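PDB 6LUP: MHC class I protein from Ginglymostoma cirratum, which binds a peptide in its groove and probably presents such peptides to T cells, as MHC class I molecules do. Local coordinates for residues Gly97-Val111 with Leu158-Leu170. Residues are numbered along the deposited sequence; the frame is centred on the assembly and turned at random.
Sequences GCELRDDGSSNTGFV and LEGICIEWLQKYL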
loop_
_atom_site.group_PDB
_atom_site.type_symbol
_atom_site.label_atom_id
_atom_site.label_comp_id
_atom_site.label_asym_id
_atom_site.label_seq_id
_atom_site.Cartn_x
_atom_site.Cartn_y
_atom_site.Cartn_z
ATOM N N GLY A 97 -4.212 -6.887 12.257
ATOM C CA GLY A 97 -3.609 -8.057 11.659
ATOM C C GLY A 97 -2.732 -8.835 12.608
ATOM O O GLY A 97 -2.646 -8.523 13.795
ATOM N N CYS A 98 -2.080 -9.853 12.062
ATOM C CA CYS A 98 -1.225 -10.740 12.826
ATOM C C CYS A 98 -0.001 -11.091 11.998
ATOM O O CYS A 98 -0.031 -10.993 10.773
ATOM C CB CYS A 98 -1.981 -12.015 13.191
ATOM S SG CYS A 98 -2.635 -12.904 11.760
ATOM N N GLU A 99 1.070 -11.491 12.673
ATOM C CA GLU A 99 2.277 -11.952 12.003
ATOM C C GLU A 99 2.706 -13.317 12.532
ATOM O O GLU A 99 2.786 -13.527 13.742
ATOM C CB GLU A 99 3.405 -10.935 12.169
ATOM C CG GLU A 99 4.713 -11.360 11.527
ATOM C CD GLU A 99 5.767 -10.279 11.591
ATOM O OE1 GLU A 99 6.326 -10.051 12.688
ATOM O OE2 GLU A 99 6.038 -9.663 10.537
ATOM N N LEU A 100 2.979 -14.230 11.605
ATOM C CA LEU A 100 3.434 -15.578 11.916
ATOM C C LEU A 100 4.943 -15.691 11.723
ATOM O O LEU A 100 5.477 -15.313 10.677
ATOM C CB LEU A 100 2.709 -16.588 11.026
ATOM C CG LEU A 100 3.037 -18.075 11.137
ATOM C CD1 LEU A 100 2.436 -18.684 12.395
ATOM C CD2 LEU A 100 2.524 -18.792 9.899
ATOM N N ARG A 101 5.617 -16.222 12.739
ATOM C CA ARG A 101 7.071 -16.345 12.729
ATOM C C ARG A 101 7.531 -17.785 12.945
ATOM O O ARG A 101 7.088 -18.454 13.885
ATOM C CB ARG A 101 7.687 -15.441 13.796
ATOM C CG ARG A 101 7.380 -13.963 13.625
ATOM C CD ARG A 101 8.230 -13.115 14.554
ATOM N NE ARG A 101 7.861 -11.703 14.492
ATOM C CZ ARG A 101 8.236 -10.783 15.379
ATOM N NH1 ARG A 101 7.842 -9.523 15.233
ATOM N NH2 ARG A 101 8.996 -11.116 16.415
ATOM N N ASP A 102 8.413 -18.256 12.062
ATOM C CA ASP A 102 9.070 -19.557 12.226
ATOM C C ASP A 102 10.490 -19.392 12.771
ATOM O O ASP A 102 10.972 -20.227 13.539
ATOM C CB ASP A 102 9.064 -20.368 10.918
ATOM C CG ASP A 102 9.484 -19.551 9.697
ATOM O OD1 ASP A 102 10.204 -18.537 9.848
ATOM O OD2 ASP A 102 9.093 -19.929 8.571
ATOM N N ASP A 103 11.147 -18.306 12.363
ATOM C CA ASP A 103 12.469 -17.931 12.870
ATOM C C ASP A 103 12.317 -17.303 14.256
ATOM O O ASP A 103 11.999 -16.117 14.382
ATOM C CB ASP A 103 13.167 -16.957 11.908
ATOM C CG ASP A 103 13.445 -17.571 10.537
ATOM O OD1 ASP A 103 14.215 -18.558 10.460
ATOM O OD2 ASP A 103 12.906 -17.053 9.533
ATOM N N GLY A 104 12.575 -18.106 15.286
ATOM C CA GLY A 104 12.178 -17.780 16.651
ATOM C C GLY A 104 10.991 -18.673 16.971
ATOM O O GLY A 104 11.095 -19.891 16.822
ATOM N N SER A 105 9.862 -18.114 17.405
ATOM C CA SER A 105 9.671 -16.702 17.742
ATOM C C SER A 105 8.230 -16.550 18.207
ATOM O O SER A 105 7.405 -17.445 17.992
ATOM C CB SER A 105 9.914 -15.785 16.545
ATOM O OG SER A 105 9.987 -14.434 16.966
ATOM N N SER A 106 7.920 -15.418 18.829
ATOM C CA SER A 106 6.574 -15.191 19.339
ATOM C C SER A 106 5.701 -14.475 18.308
ATOM O O SER A 106 6.101 -13.454 17.743
ATOM C CB SER A 106 6.627 -14.403 20.648
ATOM O OG SER A 106 5.452 -14.608 21.409
ATOM N N ASN A 107 4.515 -15.029 18.058
ATOM C CA ASN A 107 3.544 -14.424 17.143
ATOM C C ASN A 107 3.058 -13.072 17.633
ATOM O O ASN A 107 2.876 -12.867 18.833
ATOM C CB ASN A 107 2.347 -15.348 16.932
ATOM C CG ASN A 107 2.650 -16.497 15.991
ATOM O OD1 ASN A 107 1.847 -17.418 15.852
ATOM N ND2 ASN A 107 3.807 -16.449 15.336
ATOM N N THR A 108 2.852 -12.149 16.700
ATOM C CA THR A 108 2.417 -10.800 17.051
ATOM C C THR A 108 1.065 -10.458 16.434
ATOM O O THR A 108 0.590 -11.137 15.524
ATOM C CB THR A 108 3.462 -9.726 16.663
ATOM O OG1 THR A 108 3.505 -9.571 15.238
ATOM C CG2 THR A 108 4.852 -10.096 17.185
ATOM N N GLY A 109 0.451 -9.403 16.950
ATOM C CA GLY A 109 -0.841 -8.944 16.473
ATOM C C GLY A 109 -1.047 -7.501 16.873
ATOM O O GLY A 109 -0.399 -7.009 17.797
ATOM N N PHE A 110 -1.950 -6.823 16.172
ATOM C CA PHE A 110 -2.200 -5.407 16.401
ATOM C C PHE A 110 -3.591 -5.013 15.945
ATOM O O PHE A 110 -4.142 -5.600 15.014
ATOM C CB PHE A 110 -1.161 -4.546 15.668
ATOM C CG PHE A 110 -1.261 -4.616 14.162
ATOM C CD1 PHE A 110 -0.577 -5.601 13.448
ATOM C CD2 PHE A 110 -2.039 -3.695 13.454
ATOM C CE1 PHE A 110 -0.671 -5.666 12.065
ATOM C CE2 PHE A 110 -2.138 -3.760 12.071
ATOM C CZ PHE A 110 -1.453 -4.746 11.376
ATOM N N VAL A 111 -4.146 -4.010 16.614
ATOM C CA VAL A 111 -5.339 -3.322 16.143
ATOM C C VAL A 111 -5.184 -1.844 16.506
ATOM O O VAL A 111 -5.019 -1.493 17.675
ATOM C CB VAL A 111 -6.662 -3.963 16.654
ATOM C CG1 VAL A 111 -6.686 -4.098 18.170
ATOM C CG2 VAL A 111 -7.875 -3.191 16.155
ATOM N N LEU A 158 -6.807 -11.954 16.963
ATOM C CA LEU A 158 -5.430 -11.619 16.625
ATOM C C LEU A 158 -4.470 -12.786 16.841
ATOM O O LEU A 158 -3.591 -13.025 16.012
ATOM C CB LEU A 158 -4.956 -10.387 17.407
ATOM C CG LEU A 158 -5.642 -9.036 17.154
ATOM C CD1 LEU A 158 -5.039 -7.966 18.052
ATOM C CD2 LEU A 158 -5.580 -8.611 15.689
ATOM N N GLU A 159 -4.655 -13.513 17.940
ATOM C CA GLU A 159 -3.759 -14.609 18.308
ATOM C C GLU A 159 -4.176 -15.960 17.738
ATOM O O GLU A 159 -3.328 -16.818 17.499
ATOM C CB GLU A 159 -3.637 -14.721 19.824
ATOM C CG GLU A 159 -2.852 -13.597 20.484
ATOM C CD GLU A 159 -2.847 -13.694 22.001
ATOM O OE1 GLU A 159 -3.460 -14.643 22.545
ATOM O OE2 GLU A 159 -2.231 -12.820 22.649
ATOM N N GLY A 160 -5.475 -16.157 17.536
ATOM C CA GLY A 160 -5.982 -17.460 17.112
ATOM C C GLY A 160 -6.520 -17.496 15.695
ATOM O O GLY A 160 -5.924 -18.114 14.806
ATOM N N ILE A 161 -7.651 -16.829 15.487
ATOM C CA ILE A 161 -8.355 -16.871 14.213
ATOM C C ILE A 161 -7.468 -16.379 13.067
ATOM O O ILE A 161 -7.349 -17.047 12.036
ATOM C CB ILE A 161 -9.682 -16.083 14.284
ATOM C CG1 ILE A 161 -10.688 -16.825 15.173
ATOM C CG2 ILE A 161 -10.273 -15.882 12.897
ATOM C CD1 ILE A 161 -11.735 -15.936 15.812
ATOM N N CYS A 162 -6.839 -15.224 13.269
ATOM C CA CYS A 162 -6.026 -14.576 12.243
ATOM C C CYS A 162 -4.859 -15.468 11.809
ATOM O O CYS A 162 -4.640 -15.681 10.617
ATOM C CB CYS A 162 -5.525 -13.223 12.758
ATOM S SG CYS A 162 -4.581 -12.222 11.588
ATOM N N ILE A 163 -4.124 -15.986 12.787
ATOM C CA ILE A 163 -3.008 -16.897 12.541
ATOM C C ILE A 163 -3.459 -18.142 11.771
ATOM O O ILE A 163 -2.836 -18.527 10.782
ATOM C CB ILE A 163 -2.320 -17.306 13.870
ATOM C CG1 ILE A 163 -1.596 -16.105 14.517
ATOM C CG2 ILE A 163 -1.400 -18.505 13.675
ATOM C CD1 ILE A 163 -0.418 -15.544 13.740
ATOM N N GLU A 164 -4.551 -18.751 12.222
ATOM C CA GLU A 164 -5.068 -19.980 11.618
ATOM C C GLU A 164 -5.411 -19.832 10.126
ATOM O O GLU A 164 -5.012 -20.663 9.312
ATOM C CB GLU A 164 -6.272 -20.496 12.414
ATOM C CG GLU A 164 -6.853 -21.804 11.895
ATOM C CD GLU A 164 -8.103 -22.256 12.639
ATOM O OE1 GLU A 164 -8.519 -23.419 12.422
ATOM O OE2 GLU A 164 -8.676 -21.462 13.433
ATOM N N TRP A 165 -6.145 -18.777 9.783
ATOM C CA TRP A 165 -6.507 -18.498 8.390
ATOM C C TRP A 165 -5.308 -18.072 7.544
ATOM O O TRP A 165 -5.221 -18.429 6.364
ATOM C CB TRP A 165 -7.633 -17.464 8.313
ATOM C CG TRP A 165 -8.954 -18.054 8.670
ATOM C CD1 TRP A 165 -9.460 -18.236 9.927
ATOM C CD2 TRP A 165 -9.932 -18.575 7.763
ATOM N NE1 TRP A 165 -10.696 -18.833 9.859
ATOM C CE2 TRP A 165 -11.010 -19.057 8.544
ATOM C CE3 TRP A 165 -10.004 -18.682 6.368
ATOM C CZ2 TRP A 165 -12.157 -19.628 7.973
ATOM C CZ3 TRP A 165 -11.139 -19.255 5.801
ATOM C CH2 TRP A 165 -12.204 -19.719 6.605
ATOM N N LEU A 166 -4.379 -17.327 8.146
ATOM C CA LEU A 166 -3.135 -16.982 7.462
ATOM C C LEU A 166 -2.430 -18.258 7.003
ATOM O O LEU A 166 -1.961 -18.336 5.868
ATOM C CB LEU A 166 -2.213 -16.127 8.342
ATOM C CG LEU A 166 -0.821 -15.795 7.773
ATOM C CD1 LEU A 166 -0.886 -15.060 6.438
ATOM C CD2 LEU A 166 0.018 -15.006 8.770
ATOM N N GLN A 167 -2.394 -19.262 7.876
ATOM C CA GLN A 167 -1.783 -20.551 7.554
ATOM C C GLN A 167 -2.495 -21.283 6.420
ATOM O O GLN A 167 -1.855 -21.962 5.614
ATOM C CB GLN A 167 -1.689 -21.427 8.803
ATOM C CG GLN A 167 -0.426 -21.153 9.603
ATOM C CD GLN A 167 -0.482 -21.691 11.017
ATOM O OE1 GLN A 167 -1.516 -22.184 11.472
ATOM N NE2 GLN A 167 0.637 -21.593 11.726
ATOM N N LYS A 168 -3.814 -21.124 6.356
ATOM C CA LYS A 168 -4.606 -21.701 5.283
ATOM C C LYS A 168 -4.308 -20.974 3.979
ATOM O O LYS A 168 -4.110 -21.604 2.941
ATOM C CB LYS A 168 -6.097 -21.619 5.612
ATOM C CG LYS A 168 -6.993 -22.319 4.602
ATOM C CD LYS A 168 -8.438 -21.878 4.741
ATOM C CE LYS A 168 -9.337 -22.708 3.845
ATOM N NZ LYS A 168 -10.743 -22.238 3.911
ATOM N N TYR A 169 -4.269 -19.645 4.046
ATOM C CA TYR A 169 -3.956 -18.818 2.884
ATOM C C TYR A 169 -2.584 -19.144 2.302
ATOM O O TYR A 169 -2.435 -19.254 1.087
ATOM C CB TYR A 169 -4.034 -17.329 3.235
ATOM C CG TYR A 169 -5.415 -16.833 3.617
ATOM C CD1 TYR A 169 -6.568 -17.400 3.070
ATOM C CD2 TYR A 169 -5.565 -15.766 4.502
ATOM C CE1 TYR A 169 -7.827 -16.937 3.414
ATOM C CE2 TYR A 169 -6.819 -15.291 4.850
ATOM C CZ TYR A 169 -7.945 -15.876 4.306
ATOM O OH TYR A 169 -9.189 -15.402 4.652
ATOM N N LEU A 170 -1.594 -19.309 3.176
ATOM C CA LEU A 170 -0.237 -19.664 2.754
ATOM C C LEU A 170 -0.166 -21.009 2.030
ATOM O O LEU A 170 0.634 -21.179 1.115
ATOM C CB LEU A 170 0.731 -19.640 3.940
ATOM C CG LEU A 170 1.069 -18.257 4.510
ATOM C CD1 LEU A 170 1.707 -18.387 5.882
ATOM C CD2 LEU A 170 1.967 -17.456 3.580
#
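Cys98 holds SG between its backbone N and carbonyl carbon (chi1 57°), and Cys162 has SG anti to its backbone N (chi1 -176°). Cys98 SG and Cys162 SG are joined in a disulfide at 2.1 Å, with a chi3 of -83°. CB of Cys98 also comes to 3.4 Å from Leu158 O, four residues before Cys162. The end of Leu158 is set against the backbones of both strands, 97-100 and 108-111. Its CD2 is 3.4 Å from Phe110 O and also touches Gly97 O, while CD1 lies against the Phe110 backbone, with Val111 CG1 farther off. Gly109 brings its backbone close to this leucine.

This is the alpha 2 domain disulfide of MHC class I. It ties helix 148-172, one wall of the peptide groove, to strand 91-100 of the sheet that forms the floor. Trp165 and Tyr169, on the same helix, reach the bound peptide.

Ile163 CD1 meets Cys98 CB at 3.9 Å. Further along, Leu100 packs on Leu166, Ile163, Gln167 and Leu170. Its CB meets Leu166 CD2 at 3.9 Å, and its CD1 meets Ile163 CG2 at 4.0 Å. Gln167 crosses Leu100 at about a right angle, with NE2 3.5 Å from CD1. Leu170 CD1 reaches Leu100 CD2 at 4.1 Å. Leu166 also packs on Leu5 and Val27 of the floor.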